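Local coordinates for coiled-coil and C2 domain-containing protein 1-like (Drosophila melanogaster, PDB 6EI6) that binds monophosphorylated phosphoinositides and regulates ESCRT-dependent endosomal protein sorting, probably by preventing inappropriate polymerisation of the ESCRT-III subunit Shrub, at residues A[87-90]-A[95-98]; A[122-127]-A[193-198]; A[156-161]-A[167-172]. All blocks are in the same frame, centred on the assembly; numbering follows the deposited sequence.

Contact 1: A[87-90]-A[95-98]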
loop_
_atom_site.group_PDB
_atom_site.type_symbol
_atom_site.label_atom_id
_atom_site.label_comp_id
_atom_site.label_asym_id
_atom_site.label_seq_id
_atom_site.Cartn_x
_atom_site.Cartn_y
_atom_site.Cartn_z
ATOM N N ARG A 87 -4.845 -28.310 -1.094
ATOM C CA ARG A 87 -6.008 -28.355 -0.213
ATOM C C ARG A 87 -6.852 -29.596 -0.482
ATOM O O ARG A 87 -7.371 -30.226 0.450
ATOM C CB ARG A 87 -6.842 -27.088 -0.383
ATOM C CG ARG A 87 -6.244 -25.866 0.265
ATOM C CD ARG A 87 -6.821 -24.604 -0.324
ATOM N NE ARG A 87 -6.381 -23.445 0.462
ATOM C CZ ARG A 87 -6.599 -22.168 0.137
ATOM N NH1 ARG A 87 -7.266 -21.843 -0.976
ATOM N NH2 ARG A 87 -6.136 -21.211 0.933
ATOM N N TYR A 88 -6.962 -29.985 -1.755
ATOM C CA TYR A 88 -7.766 -31.147 -2.121
ATOM C C TYR A 88 -7.139 -32.443 -1.608
ATOM O O TYR A 88 -7.831 -33.290 -1.028
ATOM C CB TYR A 88 -7.958 -31.181 -3.640
ATOM C CG TYR A 88 -8.567 -32.465 -4.154
ATOM C CD1 TYR A 88 -9.940 -32.686 -4.083
ATOM C CD2 TYR A 88 -7.766 -33.464 -4.712
ATOM C CE1 TYR A 88 -10.501 -33.867 -4.549
ATOM C CE2 TYR A 88 -8.319 -34.641 -5.176
ATOM C CZ TYR A 88 -9.686 -34.834 -5.089
ATOM O OH TYR A 88 -10.238 -36.006 -5.549
ATOM N N SER A 89 -5.828 -32.626 -1.818
ATOM C CA SER A 89 -5.150 -33.790 -1.256
ATOM C C SER A 89 -5.375 -33.892 0.243
ATOM O O SER A 89 -5.432 -35.001 0.787
ATOM C CB SER A 89 -3.651 -33.728 -1.538
ATOM O OG SER A 89 -3.011 -32.866 -0.617
ATOM N N LYS A 90 -5.489 -32.749 0.926
ATOM C CA LYS A 90 -5.737 -32.746 2.366
ATOM C C LYS A 90 -7.200 -33.003 2.686
ATOM O O LYS A 90 -7.494 -33.615 3.714
ATOM C CB LYS A 90 -5.320 -31.411 3.001
ATOM C CG LYS A 90 -3.815 -31.137 3.039
ATOM C CD LYS A 90 -3.482 -30.009 4.018
ATOM C CE LYS A 90 -2.501 -29.011 3.450
ATOM N NZ LYS A 90 -2.353 -27.816 4.356
ATOM N N PRO A 95 -1.490 -38.630 -0.013
ATOM C CA PRO A 95 -0.186 -38.001 0.194
ATOM C C PRO A 95 -0.207 -36.568 -0.320
ATOM O O PRO A 95 -0.933 -36.236 -1.263
ATOM C CB PRO A 95 0.782 -38.890 -0.603
ATOM C CG PRO A 95 -0.078 -39.774 -1.453
ATOM C CD PRO A 95 -1.382 -39.908 -0.738
ATOM N N LEU A 96 0.555 -35.713 0.358
ATOM C CA LEU A 96 0.877 -34.401 -0.174
ATOM C C LEU A 96 1.394 -34.555 -1.608
ATOM O O LEU A 96 2.076 -35.544 -1.915
ATOM C CB LEU A 96 1.943 -33.741 0.714
ATOM C CG LEU A 96 1.597 -32.794 1.875
ATOM C CD1 LEU A 96 0.129 -32.473 1.951
ATOM C CD2 LEU A 96 2.111 -33.362 3.220
ATOM N N PRO A 97 1.076 -33.630 -2.512
ATOM C CA PRO A 97 1.694 -33.680 -3.847
ATOM C C PRO A 97 3.198 -33.447 -3.778
ATOM O O PRO A 97 3.694 -32.661 -2.965
ATOM C CB PRO A 97 0.983 -32.559 -4.618
ATOM C CG PRO A 97 -0.321 -32.365 -3.908
ATOM C CD PRO A 97 -0.028 -32.660 -2.440
ATOM N N LYS A 98 3.923 -34.173 -4.618
ATOM C CA LYS A 98 5.325 -33.877 -4.872
ATOM C C LYS A 98 5.495 -32.460 -5.409
ATOM O O LYS A 98 4.655 -31.938 -6.142
ATOM C CB LYS A 98 5.889 -34.877 -5.880
ATOM C CG LYS A 98 5.874 -36.317 -5.373
ATOM C CD LYS A 98 7.081 -37.090 -5.913
ATOM C CE LYS A 98 8.311 -36.190 -5.974
ATOM N NZ LYS A 98 9.426 -36.895 -6.666
#
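The S89 hydroxyl donates a hydrogen bond to the carbonyl oxygen of V86, one turn back in its own helix, and then serves the 95-98 loop as a mere packing surface. S89 OG lies 3.5 Å from P97 CD, the ring carbon next to the proline nitrogen, while S89 CB rests 3.7 Å from P95 O. With chi1 at 80°, OG stands between the backbone N and the carbonyl carbon, a setting that serves both the bond to V86 and the touch on the P97 ring. L96 starts in one direction and finishes in another: its CB points away from the helix, yet CD1 comes back to 4.1 Å from S89 OG. Across the segments, then, the meeting is small and wholly van der Waals. The charged ends next to it turn to another helix, where K90 NZ and R87 NE form salt bridges with the two carboxylate oxygens of E43. Helix 34-62, which carries E43, also presents I35 and M42 to L96. The loop folds back beside the end of helix 66-91, and K98, hydrogen-bonded through its backbone to D269, leads into strand 99-102, which pairs antiparallel with 265-268.

Contact 2: A[122-127]-A[193-198]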
loop_
_atom_site.group_PDB
_atom_site.type_symbol
_atom_site.label_atom_id
_atom_site.label_comp_id
_atom_site.label_asym_id
_atom_site.label_seq_id
_atom_site.Cartn_x
_atom_site.Cartn_y
_atom_site.Cartn_z
ATOM N N ILE A 122 4.332 11.591 -1.625
ATOM C CA ILE A 122 2.949 11.734 -1.169
ATOM C C ILE A 122 2.194 12.579 -2.187
ATOM O O ILE A 122 2.684 13.633 -2.609
ATOM C CB ILE A 122 2.868 12.367 0.228
ATOM C CG1 ILE A 122 3.518 11.443 1.242
ATOM C CG2 ILE A 122 1.423 12.631 0.612
ATOM C CD1 ILE A 122 3.896 12.131 2.519
ATOM N N VAL A 123 1.015 12.112 -2.592
ATOM C CA VAL A 123 0.183 12.806 -3.564
ATOM C C VAL A 123 -1.151 13.106 -2.903
ATOM O O VAL A 123 -1.873 12.180 -2.507
ATOM C CB VAL A 123 -0.031 11.977 -4.835
ATOM C CG1 VAL A 123 -0.826 12.775 -5.840
ATOM C CG2 VAL A 123 1.313 11.529 -5.425
ATOM N N VAL A 124 -1.472 14.391 -2.769
ATOM C CA VAL A 124 -2.799 14.816 -2.341
ATOM C C VAL A 124 -3.602 15.027 -3.618
ATOM O O VAL A 124 -3.318 15.937 -4.398
ATOM C CB VAL A 124 -2.743 16.084 -1.475
ATOM C CG1 VAL A 124 -4.103 16.388 -0.862
ATOM C CG2 VAL A 124 -1.706 15.937 -0.367
ATOM N N VAL A 125 -4.600 14.180 -3.844
ATOM C CA VAL A 125 -5.245 14.083 -5.146
ATOM C C VAL A 125 -6.506 14.937 -5.235
ATOM O O VAL A 125 -6.751 15.582 -6.249
ATOM C CB VAL A 125 -5.540 12.606 -5.493
ATOM C CG1 VAL A 125 -6.195 12.508 -6.845
ATOM C CG2 VAL A 125 -4.263 11.787 -5.460
ATOM N N ARG A 126 -7.369 14.900 -4.227
ATOM C CA ARG A 126 -8.622 15.637 -4.351
ATOM C C ARG A 126 -9.430 15.430 -3.083
ATOM O O ARG A 126 -9.268 14.431 -2.375
ATOM C CB ARG A 126 -9.467 15.219 -5.579
ATOM C CG ARG A 126 -9.960 13.784 -5.572
ATOM C CD ARG A 126 -10.774 13.402 -6.824
ATOM N NE ARG A 126 -11.743 12.349 -6.496
ATOM C CZ ARG A 126 -12.407 11.605 -7.384
ATOM N NH1 ARG A 126 -12.223 11.782 -8.689
ATOM N NH2 ARG A 126 -13.265 10.678 -6.962
ATOM N N GLY A 127 -10.292 16.405 -2.803
ATOM C CA GLY A 127 -11.341 16.258 -1.820
ATOM C C GLY A 127 -12.648 15.984 -2.540
ATOM O O GLY A 127 -12.827 16.330 -3.710
ATOM N N VAL A 193 0.964 8.679 7.921
ATOM C CA VAL A 193 1.011 10.047 7.420
ATOM C C VAL A 193 -0.308 10.730 7.768
ATOM O O VAL A 193 -1.379 10.160 7.530
ATOM C CB VAL A 193 1.225 10.050 5.899
ATOM C CG1 VAL A 193 1.387 11.456 5.386
ATOM C CG2 VAL A 193 2.412 9.179 5.542
ATOM N N LYS A 194 -0.235 11.955 8.296
ATOM C CA LYS A 194 -1.406 12.703 8.745
ATOM C C LYS A 194 -1.765 13.777 7.721
ATOM O O LYS A 194 -0.902 14.554 7.307
ATOM C CB LYS A 194 -1.139 13.331 10.119
ATOM C CG LYS A 194 -2.342 14.082 10.761
ATOM C CD LYS A 194 -1.917 14.972 11.974
ATOM C CE LYS A 194 -1.969 14.219 13.302
ATOM N NZ LYS A 194 -1.277 14.958 14.400
ATOM N N PHE A 195 -3.034 13.818 7.309
ATOM C CA PHE A 195 -3.544 14.837 6.393
ATOM C C PHE A 195 -4.586 15.674 7.121
ATOM O O PHE A 195 -5.616 15.145 7.545
ATOM C CB PHE A 195 -4.179 14.212 5.151
ATOM C CG PHE A 195 -3.231 13.423 4.326
ATOM C CD1 PHE A 195 -2.949 12.095 4.641
ATOM C CD2 PHE A 195 -2.601 14.002 3.236
ATOM C CE1 PHE A 195 -2.053 11.375 3.900
ATOM C CE2 PHE A 195 -1.713 13.278 2.475
ATOM C CZ PHE A 195 -1.436 11.954 2.810
ATOM N N GLU A 196 -4.353 16.978 7.232
ATOM C CA GLU A 196 -5.307 17.880 7.877
ATOM C C GLU A 196 -5.930 18.793 6.832
ATOM O O GLU A 196 -5.214 19.491 6.114
ATOM C CB GLU A 196 -4.632 18.675 8.987
ATOM C CG GLU A 196 -4.273 17.786 10.145
ATOM C CD GLU A 196 -3.440 18.488 11.188
ATOM O OE1 GLU A 196 -3.101 19.663 10.967
ATOM O OE2 GLU A 196 -3.121 17.866 12.229
ATOM N N ILE A 197 -7.254 18.762 6.724
ATOM C CA ILE A 197 -7.967 19.527 5.710
ATOM C C ILE A 197 -8.495 20.809 6.355
ATOM O O ILE A 197 -9.232 20.766 7.349
ATOM C CB ILE A 197 -9.097 18.705 5.078
ATOM C CG1 ILE A 197 -8.524 17.491 4.347
ATOM C CG2 ILE A 197 -9.858 19.555 4.086
ATOM C CD1 ILE A 197 -8.421 16.222 5.202
ATOM N N TYR A 198 -8.100 21.958 5.817
ATOM C CA TYR A 198 -8.419 23.238 6.435
ATOM C C TYR A 198 -9.206 24.113 5.474
ATOM O O TYR A 198 -8.906 24.154 4.272
ATOM C CB TYR A 198 -7.164 23.983 6.856
ATOM C CG TYR A 198 -6.551 23.537 8.160
ATOM C CD1 TYR A 198 -6.954 24.084 9.368
ATOM C CD2 TYR A 198 -5.534 22.601 8.185
ATOM C CE1 TYR A 198 -6.375 23.689 10.561
ATOM C CE2 TYR A 198 -4.951 22.215 9.376
ATOM C CZ TYR A 198 -5.377 22.758 10.553
ATOM O OH TYR A 198 -4.786 22.355 11.732
#
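I122 divides its two branches between two partners on the facing strand, and this is where the contact is tight. Its CD1 meets V193 CG1 tip to tip at 3.9 Å. The other branch, CG2, lies anti to the backbone N (chi1 of -64°, which is measured to CG1) and slides past F195 to end 3.7 Å from F195 CZ. V124 adds a second methyl, CG2, 3.9 Å from F195 CE2. Both methyls come at the edge of the phenyl ring, near its plane, while L243 and V245 of strand 241-249 and V144 of strand 140-145 also touch F195. This is face-to-face packing of two antiparallel sheets in the beta sandwich of the C2 domain, the part of the protein that binds phosphoinositides: strands 119-128 and 192-199 belong to different sheets, and the axes of these segments come within 10.6 Å at an angle of 32°. Towards the far ends the meeting loosens. I197 turns to Y130, and strand 119-128 carries a classic beta bulge in which V125 and R126 both face E244. Alternate residues of 193-198 point to the outer surface of their sheet: there the Y198 hydroxyl gives E196 OE1 a long hydrogen bond of 3.3 Å, reaching it from above the carboxylate plane, and the Y198 ring meets that of Y141, their planes nearly parallel.

Contact 3: A[156-161]-A[167-172]. With SO4 (sulfate ion), chain D.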
loop_
_atom_site.group_PDB
_atom_site.type_symbol
_atom_site.label_atom_id
_atom_site.label_comp_id
_atom_site.label_asym_id
_atom_site.label_seq_id
_atom_site.Cartn_x
_atom_site.Cartn_y
_atom_site.Cartn_z
ATOM N N THR A 156 4.279 19.957 5.517
ATOM C CA THR A 156 4.107 20.828 4.365
ATOM C C THR A 156 2.613 20.974 4.120
ATOM O O THR A 156 1.799 20.467 4.893
ATOM C CB THR A 156 4.846 20.290 3.130
ATOM O OG1 THR A 156 4.406 21.009 1.969
ATOM C CG2 THR A 156 4.553 18.814 2.913
ATOM N N LYS A 157 2.247 21.671 3.039
ATOM C CA LYS A 157 0.831 21.906 2.763
ATOM C C LYS A 157 0.608 22.176 1.281
ATOM O O LYS A 157 1.502 22.648 0.578
ATOM C CB LYS A 157 0.277 23.078 3.589
ATOM C CG LYS A 157 0.645 24.473 3.068
ATOM C CD LYS A 157 -0.187 25.555 3.741
ATOM C CE LYS A 157 0.098 26.940 3.165
ATOM N NZ LYS A 157 1.099 27.671 3.991
ATOM N N THR A 158 -0.602 21.870 0.819
ATOM C CA THR A 158 -0.987 22.145 -0.553
ATOM C C THR A 158 -1.325 23.622 -0.717
ATOM O O THR A 158 -1.473 24.376 0.255
ATOM C CB THR A 158 -2.192 21.299 -0.970
ATOM O OG1 THR A 158 -3.415 21.963 -0.603
ATOM C CG2 THR A 158 -2.141 19.917 -0.312
ATOM N N ASN A 159 -1.474 24.030 -1.976
ATOM C CA ASN A 159 -1.952 25.370 -2.280
ATOM C C ASN A 159 -3.360 25.532 -1.726
ATOM O O ASN A 159 -3.894 24.629 -1.077
ATOM C CB ASN A 159 -1.956 25.628 -3.792
ATOM C CG ASN A 159 -0.572 25.925 -4.352
ATOM O OD1 ASN A 159 0.409 26.094 -3.613
ATOM N ND2 ASN A 159 -0.489 25.987 -5.675
ATOM N N VAL A 160 -3.987 26.664 -1.992
ATOM C CA VAL A 160 -5.361 26.884 -1.590
ATOM C C VAL A 160 -6.173 26.851 -2.877
ATOM O O VAL A 160 -6.111 27.775 -3.697
ATOM C CB VAL A 160 -5.546 28.203 -0.823
ATOM C CG1 VAL A 160 -6.989 28.342 -0.328
ATOM C CG2 VAL A 160 -4.542 28.309 0.347
ATOM N N ILE A 161 -6.906 25.763 -3.094
ATOM C CA ILE A 161 -7.947 25.810 -4.109
ATOM C C ILE A 161 -9.038 26.736 -3.603
ATOM O O ILE A 161 -9.262 26.859 -2.386
ATOM C CB ILE A 161 -8.494 24.405 -4.434
ATOM C CG1 ILE A 161 -9.191 23.800 -3.214
ATOM C CG2 ILE A 161 -7.389 23.514 -4.949
ATOM C CD1 ILE A 161 -10.673 24.180 -3.051
ATOM N N PRO A 167 -12.502 19.826 -3.950
ATOM C CA PRO A 167 -11.272 20.367 -4.538
ATOM C C PRO A 167 -10.479 19.326 -5.312
ATOM O O PRO A 167 -10.475 18.135 -4.980
ATOM C CB PRO A 167 -10.473 20.829 -3.315
ATOM C CG PRO A 167 -11.062 20.144 -2.153
ATOM C CD PRO A 167 -12.510 19.948 -2.482
ATOM N N ASP A 168 -9.737 19.808 -6.299
ATOM C CA ASP A 168 -8.824 18.987 -7.077
ATOM C C ASP A 168 -7.405 19.519 -6.899
ATOM O O ASP A 168 -6.829 20.054 -7.845
ATOM C CB ASP A 168 -9.240 18.960 -8.564
ATOM C CG ASP A 168 -10.285 17.885 -8.868
ATOM O OD1 ASP A 168 -11.289 18.188 -9.549
ATOM O OD2 ASP A 168 -10.100 16.721 -8.441
ATOM N N TYR A 169 -6.848 19.380 -5.690
ATOM C CA TYR A 169 -5.398 19.474 -5.516
ATOM C C TYR A 169 -4.708 18.409 -6.355
ATOM O O TYR A 169 -5.208 17.301 -6.515
ATOM C CB TYR A 169 -4.989 19.255 -4.056
ATOM C CG TYR A 169 -5.969 19.708 -2.987
ATOM C CD1 TYR A 169 -5.938 21.010 -2.486
ATOM C CD2 TYR A 169 -6.897 18.825 -2.450
ATOM C CE1 TYR A 169 -6.821 21.419 -1.493
ATOM C CE2 TYR A 169 -7.781 19.230 -1.464
ATOM C CZ TYR A 169 -7.738 20.525 -0.989
ATOM O OH TYR A 169 -8.624 20.908 -0.007
ATOM N N ASP A 170 -3.530 18.702 -6.872
ATOM C CA ASP A 170 -2.813 17.648 -7.583
ATOM C C ASP A 170 -1.339 17.851 -7.328
ATOM O O ASP A 170 -0.551 18.051 -8.245
ATOM C CB ASP A 170 -3.111 17.640 -9.073
ATOM C CG ASP A 170 -4.438 16.980 -9.381
ATOM O OD1 ASP A 170 -4.674 15.856 -8.889
ATOM O OD2 ASP A 170 -5.257 17.588 -10.102
ATOM N N GLU A 171 -0.977 17.797 -6.056
ATOM C CA GLU A 171 0.354 18.174 -5.625
ATOM C C GLU A 171 1.066 16.976 -5.039
ATOM O O GLU A 171 0.482 16.219 -4.255
ATOM C CB GLU A 171 0.309 19.309 -4.600
ATOM C CG GLU A 171 0.299 20.685 -5.237
ATOM C CD GLU A 171 -0.044 21.769 -4.243
ATOM O OE1 GLU A 171 0.855 22.133 -3.438
ATOM O OE2 GLU A 171 -1.214 22.238 -4.260
ATOM N N ARG A 172 2.334 16.845 -5.420
ATOM C CA ARG A 172 3.215 15.769 -5.007
ATOM C C ARG A 172 4.311 16.336 -4.121
ATOM O O ARG A 172 4.873 17.393 -4.421
ATOM C CB ARG A 172 3.836 15.080 -6.226
ATOM C CG ARG A 172 2.932 15.010 -7.445
ATOM C CD ARG A 172 3.493 14.079 -8.540
ATOM N NE ARG A 172 2.413 13.459 -9.331
ATOM C CZ ARG A 172 2.181 12.142 -9.451
ATOM N NH1 ARG A 172 2.970 11.243 -8.862
ATOM N NH2 ARG A 172 1.154 11.717 -10.183
HETATM S S SO4 D . 2.592 28.015 7.933
HETATM O O1 SO4 D . 1.979 27.469 6.717
HETATM O O2 SO4 D . 3.573 27.057 8.461
HETATM O O3 SO4 D . 3.261 29.288 7.626
HETATM O O4 SO4 D . 1.547 28.251 8.934
#
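E171 reaches across to the backbone of N159 with its carboxylate: N159 N gives E171 OE2 a hydrogen bond of 2.9 Å that is nearly straight, at 168°, and uses the syn lone pair. The glutamate gets there because its chain is extended beyond CG; the N159 side chain crosses it at about a right angle, with amide and carboxylate planes inclined at 53°. T158 holds its hydroxyl in the crowded position, between backbone N and carbonyl carbon (chi1 86°). From there OG1 donates to N159 O in the carbonyl plane, accepts from the V142 backbone, and lies obliquely 3.3 Å from Y169 CD1. The same choice in I161 sets CG1 against both P167 CB and Y169 CE1, the latter at 3.8 Å. P167 CB itself lies over one face of the Y169 ring, offset toward its rim, and the phenol oxygen of Y169 is hydrogen-bonded to Y130. On the outer side K157, bent at its last torsion, brings NZ to 2.9 Å from O1 of a sulfate, probably from the crystallisation liquor. The contact bridges the sandwich at one border: T158 pairs with strand 140-145 in one sheet, E171 with strand 119-128 in the other.

Overall arrangement
Two of the three contacts share a neighbourhood, and the third stands at the far end of an elongated chain. Contacts 2 and 3 have centres about 8 Å apart and join through neighbouring strands 119-128 and 171-176: V124 N lies 3.1 Å from E171 O and G127 N 2.8 Å from P167 O, both probable hydrogen bonds. Contact 2 fills the interior between the sheets that contact 3, with its sulfate, ties at the border, and all of contact 3 falls within the chain between 122-127 and 193-198. Contact 1, in the helical region, precedes both in sequence; its centre is about 49 Å from that of contact 2 and 54 Å from that of contact 3.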